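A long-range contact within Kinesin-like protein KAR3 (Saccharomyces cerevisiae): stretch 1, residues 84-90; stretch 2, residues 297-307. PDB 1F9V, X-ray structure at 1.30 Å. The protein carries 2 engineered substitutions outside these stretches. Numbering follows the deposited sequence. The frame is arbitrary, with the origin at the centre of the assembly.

Stretch 1 84-90: YNVCIFA
Stretch 2 297-307: KLTYLLQYSLT

A strand packs against a helix by turning alternate side chains into a shared apolar core, and in this KAR3 contact, between residues more than 200 positions apart, F89 (chi1 -60°, chi2 -89°) lies at the centre of that core. CE1 of F89 is 4.0 Å from CD2 of L298 and 3.8 Å from CD1 of L302, and CE2 of F89 is 4.0 Å from CD2 of L306, which meets the ring at its edge. L298 (t, p) and L302 (m, t) sit one helical turn apart, so both can reach the same ring; the N of L302 bonds to the O of L298 at 3.1 Å. The CA-to-CB bond of L306 (m, t) points sideways relative to the strand, but the end of its side chain comes nearer.

Strand 86-90, extended with phi/psi from about -134/139 to -92/119, approaches the helix carrying L298 and L302 to 8.1 Å between axes, the N-to-C directions 130° apart. C87 and F89 of the strand point toward the helix, V86 away; N85, in the loop just before the strand, also points toward it.

Next along the strand, C87 (m) has its SG 3.9 Å from CD2 of L306 and 4.4 Å from CD1 of L302. SG of C87 is also 3.5 Å from the O of S305.

Here the helix is kinked: the N atoms of Y304 and S305 lack bonds to the preceding turn, and S305 N instead bonds to the O of L302 at 2.9 Å, a shorter span. The backbones converge from 11.0 Å between the CA atoms of F89 and L298 to 5.1 Å between those of N85 and S305.

At the polar edge, N85 (chi1 -73°, chi2 -27°) donates a hydrogen bond from ND2 to the O of Y304, 3.1 Å with an N-H...O angle of 142°. CB of N85 lies 3.6 Å from OG of S305 (m). The contact buries 342 Å² in all.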

# COMPACT_ATOMS: atom_id res chain seq x y z
N TYR A 84 -13.84 -1.18 -10.31
CA TYR A 84 -13.41 -0.37 -9.17
C TYR A 84 -11.91 -0.12 -9.26
O TYR A 84 -11.16 -0.97 -9.75
CB TYR A 84 -13.67 -1.10 -7.85
CG TYR A 84 -15.10 -1.10 -7.40
CD1 TYR A 84 -15.93 -2.20 -7.66
CD2 TYR A 84 -15.63 -0.02 -6.69
CE1 TYR A 84 -17.25 -2.21 -7.24
CE2 TYR A 84 -16.94 -0.03 -6.26
CZ TYR A 84 -17.75 -1.13 -6.53
OH TYR A 84 -19.05 -1.14 -6.11
N ASN A 85 -11.49 1.05 -8.81
CA ASN A 85 -10.07 1.36 -8.78
C ASN A 85 -9.65 0.91 -7.39
O ASN A 85 -10.43 1.01 -6.44
CB ASN A 85 -9.82 2.85 -8.93
CG ASN A 85 -10.07 3.33 -10.35
OD1 ASN A 85 -9.94 2.57 -11.31
ND2 ASN A 85 -10.42 4.60 -10.47
N VAL A 86 -8.41 0.44 -7.27
CA VAL A 86 -7.92 -0.06 -6.00
C VAL A 86 -6.54 0.48 -5.69
O VAL A 86 -5.69 0.56 -6.57
CB VAL A 86 -7.86 -1.61 -6.02
CG1 VAL A 86 -7.06 -2.14 -4.83
CG2 VAL A 86 -9.26 -2.18 -6.04
N CYS A 87 -6.32 0.85 -4.43
CA CYS A 87 -5.02 1.32 -3.98
C CYS A 87 -4.63 0.52 -2.74
O CYS A 87 -5.45 0.33 -1.84
CB CYS A 87 -5.05 2.81 -3.60
SG CYS A 87 -4.95 3.97 -4.97
N ILE A 88 -3.39 0.05 -2.71
CA ILE A 88 -2.87 -0.67 -1.55
C ILE A 88 -1.54 -0.01 -1.23
O ILE A 88 -0.64 0.00 -2.08
CB ILE A 88 -2.66 -2.17 -1.82
CG1 ILE A 88 -4.01 -2.84 -2.11
CG2 ILE A 88 -1.98 -2.82 -0.61
CD1 ILE A 88 -3.93 -4.34 -2.39
N PHE A 89 -1.42 0.55 -0.03
CA PHE A 89 -0.18 1.21 0.36
C PHE A 89 0.52 0.47 1.50
O PHE A 89 -0.06 0.30 2.57
CB PHE A 89 -0.45 2.65 0.85
CG PHE A 89 -1.08 3.55 -0.17
CD1 PHE A 89 -0.30 4.29 -1.05
CD2 PHE A 89 -2.47 3.70 -0.22
CE1 PHE A 89 -0.88 5.18 -1.96
CE2 PHE A 89 -3.06 4.59 -1.12
CZ PHE A 89 -2.27 5.33 -1.99
N ALA A 90 1.75 0.03 1.28
CA ALA A 90 2.52 -0.63 2.33
C ALA A 90 3.31 0.51 2.99
O ALA A 90 4.12 1.16 2.34
CB ALA A 90 3.46 -1.67 1.76
N LYS A 297 3.35 14.45 -5.26
CA LYS A 297 3.32 13.76 -6.53
C LYS A 297 2.49 12.48 -6.45
O LYS A 297 1.68 12.20 -7.33
CB LYS A 297 4.75 13.43 -6.98
CG LYS A 297 4.85 12.90 -8.40
CD LYS A 297 4.38 13.93 -9.41
CE LYS A 297 5.55 14.63 -10.05
NZ LYS A 297 5.15 15.41 -11.24
N LEU A 298 2.68 11.70 -5.39
CA LEU A 298 1.95 10.45 -5.23
C LEU A 298 0.43 10.61 -5.15
O LEU A 298 -0.30 9.90 -5.83
CB LEU A 298 2.43 9.70 -3.99
CG LEU A 298 1.74 8.35 -3.73
CD1 LEU A 298 2.17 7.33 -4.77
CD2 LEU A 298 2.11 7.87 -2.32
N THR A 299 -0.04 11.53 -4.31
CA THR A 299 -1.47 11.72 -4.17
C THR A 299 -2.08 12.36 -5.42
O THR A 299 -3.21 12.06 -5.79
CB THR A 299 -1.83 12.59 -2.92
OG1 THR A 299 -1.11 13.83 -2.96
CG2 THR A 299 -1.48 11.85 -1.63
N TYR A 300 -1.31 13.22 -6.08
CA TYR A 300 -1.80 13.86 -7.30
C TYR A 300 -1.94 12.80 -8.40
O TYR A 300 -2.95 12.75 -9.10
CB TYR A 300 -0.84 14.95 -7.74
CG TYR A 300 -1.31 15.70 -8.96
CD1 TYR A 300 -2.58 16.27 -8.99
CD2 TYR A 300 -0.51 15.80 -10.09
CE1 TYR A 300 -3.05 16.93 -10.15
CE2 TYR A 300 -0.96 16.44 -11.24
CZ TYR A 300 -2.22 17.00 -11.26
OH TYR A 300 -2.67 17.61 -12.41
N LEU A 301 -0.93 11.96 -8.53
CA LEU A 301 -0.95 10.91 -9.54
C LEU A 301 -2.13 9.95 -9.33
O LEU A 301 -2.78 9.55 -10.30
CB LEU A 301 0.35 10.10 -9.48
CG LEU A 301 0.37 8.80 -10.30
CD1 LEU A 301 0.39 9.13 -11.78
CD2 LEU A 301 1.58 7.96 -9.93
N LEU A 302 -2.41 9.62 -8.08
CA LEU A 302 -3.46 8.65 -7.75
C LEU A 302 -4.84 9.18 -7.40
O LEU A 302 -5.70 8.40 -7.00
CB LEU A 302 -2.98 7.76 -6.60
CG LEU A 302 -1.65 7.03 -6.83
CD1 LEU A 302 -1.23 6.30 -5.55
CD2 LEU A 302 -1.82 6.05 -7.99
N GLN A 303 -5.07 10.47 -7.55
CA GLN A 303 -6.35 11.05 -7.19
C GLN A 303 -7.62 10.34 -7.68
O GLN A 303 -8.57 10.21 -6.92
CB GLN A 303 -6.40 12.53 -7.60
CG GLN A 303 -6.48 12.77 -9.09
CD GLN A 303 -6.52 14.25 -9.43
OE1 GLN A 303 -6.90 14.65 -10.53
NE2 GLN A 303 -6.13 15.08 -8.46
N TYR A 304 -7.64 9.88 -8.93
CA TYR A 304 -8.82 9.19 -9.44
C TYR A 304 -9.00 7.78 -8.85
O TYR A 304 -10.10 7.22 -8.89
CB TYR A 304 -8.77 9.10 -10.97
CG TYR A 304 -9.00 10.42 -11.67
CD1 TYR A 304 -9.85 11.39 -11.13
CD2 TYR A 304 -8.35 10.70 -12.88
CE1 TYR A 304 -10.06 12.61 -11.79
CE2 TYR A 304 -8.56 11.92 -13.54
CZ TYR A 304 -9.41 12.87 -12.99
OH TYR A 304 -9.61 14.06 -13.64
N SER A 305 -7.93 7.21 -8.32
CA SER A 305 -7.99 5.88 -7.72
C SER A 305 -8.20 5.99 -6.21
O SER A 305 -8.27 4.98 -5.51
CB SER A 305 -6.70 5.10 -8.02
OG SER A 305 -6.71 4.57 -9.34
N LEU A 306 -8.31 7.22 -5.73
CA LEU A 306 -8.51 7.48 -4.30
C LEU A 306 -9.89 8.07 -4.05
O LEU A 306 -10.35 8.13 -2.92
CB LEU A 306 -7.45 8.45 -3.79
CG LEU A 306 -6.03 7.90 -3.64
CD1 LEU A 306 -5.06 9.03 -3.32
CD2 LEU A 306 -6.01 6.86 -2.54
N THR A 307 -10.55 8.49 -5.12
CA THR A 307 -11.87 9.10 -5.00
C THR A 307 -12.95 8.27 -5.65
O THR A 307 -12.68 7.21 -6.22
CB THR A 307 -11.87 10.51 -5.62
OG1 THR A 307 -11.36 10.45 -6.95
CG2 THR A 307 -10.99 11.44 -4.79